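Local atomic coordinates of glyoxalase-like domain protein (Staphylococcus aureus, PDB entry 3P8A), a protein that is of unknown function but belongs to the glyoxalase-like (vicinal oxygen chelate, VOC) family. Residues H30-Q34 / I263-Y268. Numbering follows the deposited sequence.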
ATOM      1  N   HIS A  30       2.602   5.962  -2.160  1.00 10.11           N
ATOM      2  CA  HIS A  30       3.748   6.848  -2.169  1.00  7.02           C
ATOM      3  C   HIS A  30       3.267   8.308  -2.038  1.00 12.26           C
ATOM      4  O   HIS A  30       2.619   8.824  -2.956  1.00 12.15           O
ATOM      5  CB  HIS A  30       4.593   6.617  -3.434  1.00  6.50           C
ATOM      6  CG  HIS A  30       5.868   7.416  -3.510  1.00  9.20           C
ATOM      7  ND1 HIS A  30       6.711   7.318  -4.610  1.00 11.02           N
ATOM      8  CD2 HIS A  30       6.397   8.308  -2.634  1.00 10.72           C
ATOM      9  CE1 HIS A  30       7.722   8.141  -4.364  1.00 10.32           C
ATOM     10  NE2 HIS A  30       7.575   8.763  -3.185  1.00 10.20           N
ATOM     11  N   TYR A  31       3.604   8.973  -0.901  1.00  9.44           N
ATOM     12  CA  TYR A  31       3.275  10.377  -0.677  1.00  8.73           C
ATOM     13  C   TYR A  31       4.280  11.258  -1.434  1.00 14.29           C
ATOM     14  O   TYR A  31       5.473  11.158  -1.196  1.00 13.40           O
ATOM     15  CB  TYR A  31       3.167  10.753   0.826  1.00 10.14           C
ATOM     16  CG  TYR A  31       3.184  12.251   1.084  1.00 10.60           C
ATOM     17  CD1 TYR A  31       4.131  12.822   1.931  1.00 12.71           C
ATOM     18  CD2 TYR A  31       2.303  13.107   0.423  1.00 11.27           C
ATOM     19  CE1 TYR A  31       4.173  14.200   2.150  1.00 10.63           C
ATOM     20  CE2 TYR A  31       2.394  14.491   0.562  1.00 12.38           C
ATOM     21  CZ  TYR A  31       3.316  15.031   1.446  1.00 18.67           C
ATOM     22  OH  TYR A  31       3.380  16.388   1.616  1.00 20.31           O
ATOM     23  N   ILE A  32       3.778  12.076  -2.389  1.00 13.31           N
ATOM     24  CA  ILE A  32       4.574  12.982  -3.229  1.00 13.05           C
ATOM     25  C   ILE A  32       4.015  14.392  -3.140  1.00 15.61           C
ATOM     26  O   ILE A  32       2.873  14.610  -3.519  1.00 16.02           O
ATOM     27  CB  ILE A  32       4.666  12.477  -4.710  1.00 15.39           C
ATOM     28  CG1 ILE A  32       5.522  11.199  -4.787  1.00 16.06           C
ATOM     29  CG2 ILE A  32       5.253  13.571  -5.644  1.00 15.03           C
ATOM     30  CD1 ILE A  32       5.614  10.544  -6.135  1.00 18.01           C
ATOM     31  N   ASP A  33       4.822  15.348  -2.665  1.00 12.74           N
ATOM     32  CA  ASP A  33       4.394  16.745  -2.593  1.00 13.94           C
ATOM     33  C   ASP A  33       4.356  17.299  -4.029  1.00 16.81           C
ATOM     34  O   ASP A  33       5.188  16.903  -4.828  1.00 15.33           O
ATOM     35  CB  ASP A  33       5.392  17.561  -1.754  1.00 15.08           C
ATOM     36  CG  ASP A  33       5.123  19.050  -1.782  1.00 17.11           C
ATOM     37  OD1 ASP A  33       4.022  19.457  -1.376  1.00 13.28           O
ATOM     38  OD2 ASP A  33       6.025  19.803  -2.187  1.00 21.83           O
ATOM     39  N   GLN A  34       3.393  18.201  -4.357  1.00 14.77           N
ATOM     40  CA  GLN A  34       3.288  18.776  -5.711  1.00 14.65           C
ATOM     41  C   GLN A  34       3.157  17.682  -6.770  1.00 16.22           C
ATOM     42  O   GLN A  34       3.867  17.668  -7.789  1.00 15.61           O
ATOM     43  CB  GLN A  34       4.470  19.735  -6.031  1.00 16.83           C
ATOM     44  CG  GLN A  34       4.450  21.016  -5.194  1.00 35.25           C
ATOM     45  CD  GLN A  34       5.706  21.837  -5.366  1.00 60.84           C
ATOM     46  OE1 GLN A  34       6.331  21.870  -6.436  1.00 53.92           O
ATOM     47  NE2 GLN A  34       6.094  22.538  -4.310  1.00 62.08           N
ATOM     48  N   ILE A 263      13.343   8.300  -5.651  1.00 11.23           N
ATOM     49  CA  ILE A 263      12.507   9.439  -5.958  1.00 12.55           C
ATOM     50  C   ILE A 263      11.510   9.752  -4.863  1.00 15.04           C
ATOM     51  O   ILE A 263      10.782   8.868  -4.409  1.00 13.81           O
ATOM     52  CB  ILE A 263      11.884   9.299  -7.380  1.00 16.76           C
ATOM     53  CG1 ILE A 263      11.164  10.578  -7.823  1.00 18.83           C
ATOM     54  CG2 ILE A 263      11.036   8.025  -7.547  1.00 16.69           C
ATOM     55  CD1 ILE A 263      11.232  10.815  -9.370  1.00 28.66           C
ATOM     56  N   ARG A 264      11.536  11.013  -4.387  1.00 10.32           N
ATOM     57  CA  ARG A 264      10.641  11.550  -3.358  1.00 10.31           C
ATOM     58  C   ARG A 264      10.497  10.642  -2.157  1.00 12.39           C
ATOM     59  O   ARG A 264       9.370  10.357  -1.748  1.00 11.09           O
ATOM     60  CB  ARG A 264       9.250  11.883  -3.964  1.00 12.97           C
ATOM     61  CG  ARG A 264       9.289  12.825  -5.179  1.00 17.88           C
ATOM     62  CD  ARG A 264       9.496  14.268  -4.787  1.00 30.19           C
ATOM     63  NE  ARG A 264       8.917  15.170  -5.781  1.00 43.63           N
ATOM     64  CZ  ARG A 264       8.218  16.263  -5.497  1.00 66.32           C
ATOM     65  NH1 ARG A 264       7.983  16.601  -4.233  1.00 50.69           N
ATOM     66  NH2 ARG A 264       7.728  17.015  -6.474  1.00 63.87           N
ATOM     67  N   GLY A 265      11.634  10.196  -1.627  1.00 10.07           N
ATOM     68  CA  GLY A 265      11.728   9.362  -0.430  1.00 10.14           C
ATOM     69  C   GLY A 265      11.475   7.874  -0.596  1.00 12.63           C
ATOM     70  O   GLY A 265      11.508   7.144   0.394  1.00 11.61           O
ATOM     71  N   ALA A 266      11.227   7.409  -1.829  1.00 10.21           N
ATOM     72  CA  ALA A 266      10.955   6.008  -2.122  1.00 11.23           C
ATOM     73  C   ALA A 266      11.992   5.409  -3.078  1.00 13.52           C
ATOM     74  O   ALA A 266      12.704   6.144  -3.768  1.00 14.14           O
ATOM     75  CB  ALA A 266       9.549   5.855  -2.693  1.00 12.59           C
ATOM     76  N   ILE A 267      12.155   4.082  -3.043  1.00  7.80           N
ATOM     77  CA  ILE A 267      13.125   3.404  -3.907  1.00  8.56           C
ATOM     78  C   ILE A 267      12.386   2.426  -4.780  1.00 11.09           C
ATOM     79  O   ILE A 267      11.680   1.560  -4.265  1.00  9.89           O
ATOM     80  CB  ILE A 267      14.296   2.727  -3.142  1.00 11.50           C
ATOM     81  CG1 ILE A 267      14.988   3.728  -2.184  1.00 11.27           C
ATOM     82  CG2 ILE A 267      15.319   2.078  -4.130  1.00 11.71           C
ATOM     83  CD1 ILE A 267      15.748   3.094  -1.111  1.00 18.25           C
ATOM     84  N   TYR A 268      12.498   2.608  -6.097  1.00  6.42           N
ATOM     85  CA  TYR A 268      11.894   1.687  -7.060  1.00  7.77           C
ATOM     86  C   TYR A 268      13.064   0.921  -7.664  1.00 11.94           C
ATOM     87  O   TYR A 268      13.907   1.537  -8.305  1.00 11.90           O
ATOM     88  CB  TYR A 268      11.101   2.447  -8.133  1.00  7.49           C
ATOM     89  CG  TYR A 268       9.871   3.159  -7.600  1.00  8.50           C
ATOM     90  CD1 TYR A 268       8.604   2.586  -7.718  1.00  8.93           C
ATOM     91  CD2 TYR A 268       9.972   4.400  -6.976  1.00  8.96           C
ATOM     92  CE1 TYR A 268       7.469   3.230  -7.220  1.00  8.65           C
ATOM     93  CE2 TYR A 268       8.843   5.052  -6.473  1.00  9.83           C
ATOM     94  CZ  TYR A 268       7.591   4.469  -6.612  1.00 11.23           C
ATOM     95  OH  TYR A 268       6.475   5.115  -6.122  1.00 12.34           O
TER
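Both ring nitrogens of buried His30 bond to the hairpin at 263-268. His30 NE2 donates to Arg264 O (2.8 Å, N-H...O 167°); that oxygen lies close to the plane of the imidazole, although the nitrogen stands above the carbonyl plane. His30 ND1 pairs with Tyr268 OH at 2.7 Å, and either atom could be the donor. With CG anti to the backbone N (chi1 -176°), the ring reaches across to the hairpin, and the two bonds at separate corners fix its rotation. Between these corners the carbon His30 CE1 sits 3.1 Å from Ile263 O, the carbonyl that accepts the Ala266 N-H and closes the type I' turn 263-266.

Nonpolar groups sandwich the same imidazole. Ala266 CB makes a CH-pi contact over one face, 3.6 Å from the ring centroid, while Ile32 CG1 lies over the opposite face. Ile32 also crosses the Arg264 side chain at about a right angle, with CG2 centred 3.9 Å above the guanidinium plane. Asp33 O lies over that same face, 2.9 Å from Arg264 NH1 but poorly angled for a hydrogen bond; NH1 bonds instead to Gln105, whose OE1 also takes Asp33 N.

The contact joins the two mixed sheets: strand 24-31, between 69-75 and 106-113, meets the hairpin of strands 259-263 and 266-272, with Phe107 edge-to-face against both His30 and Tyr268.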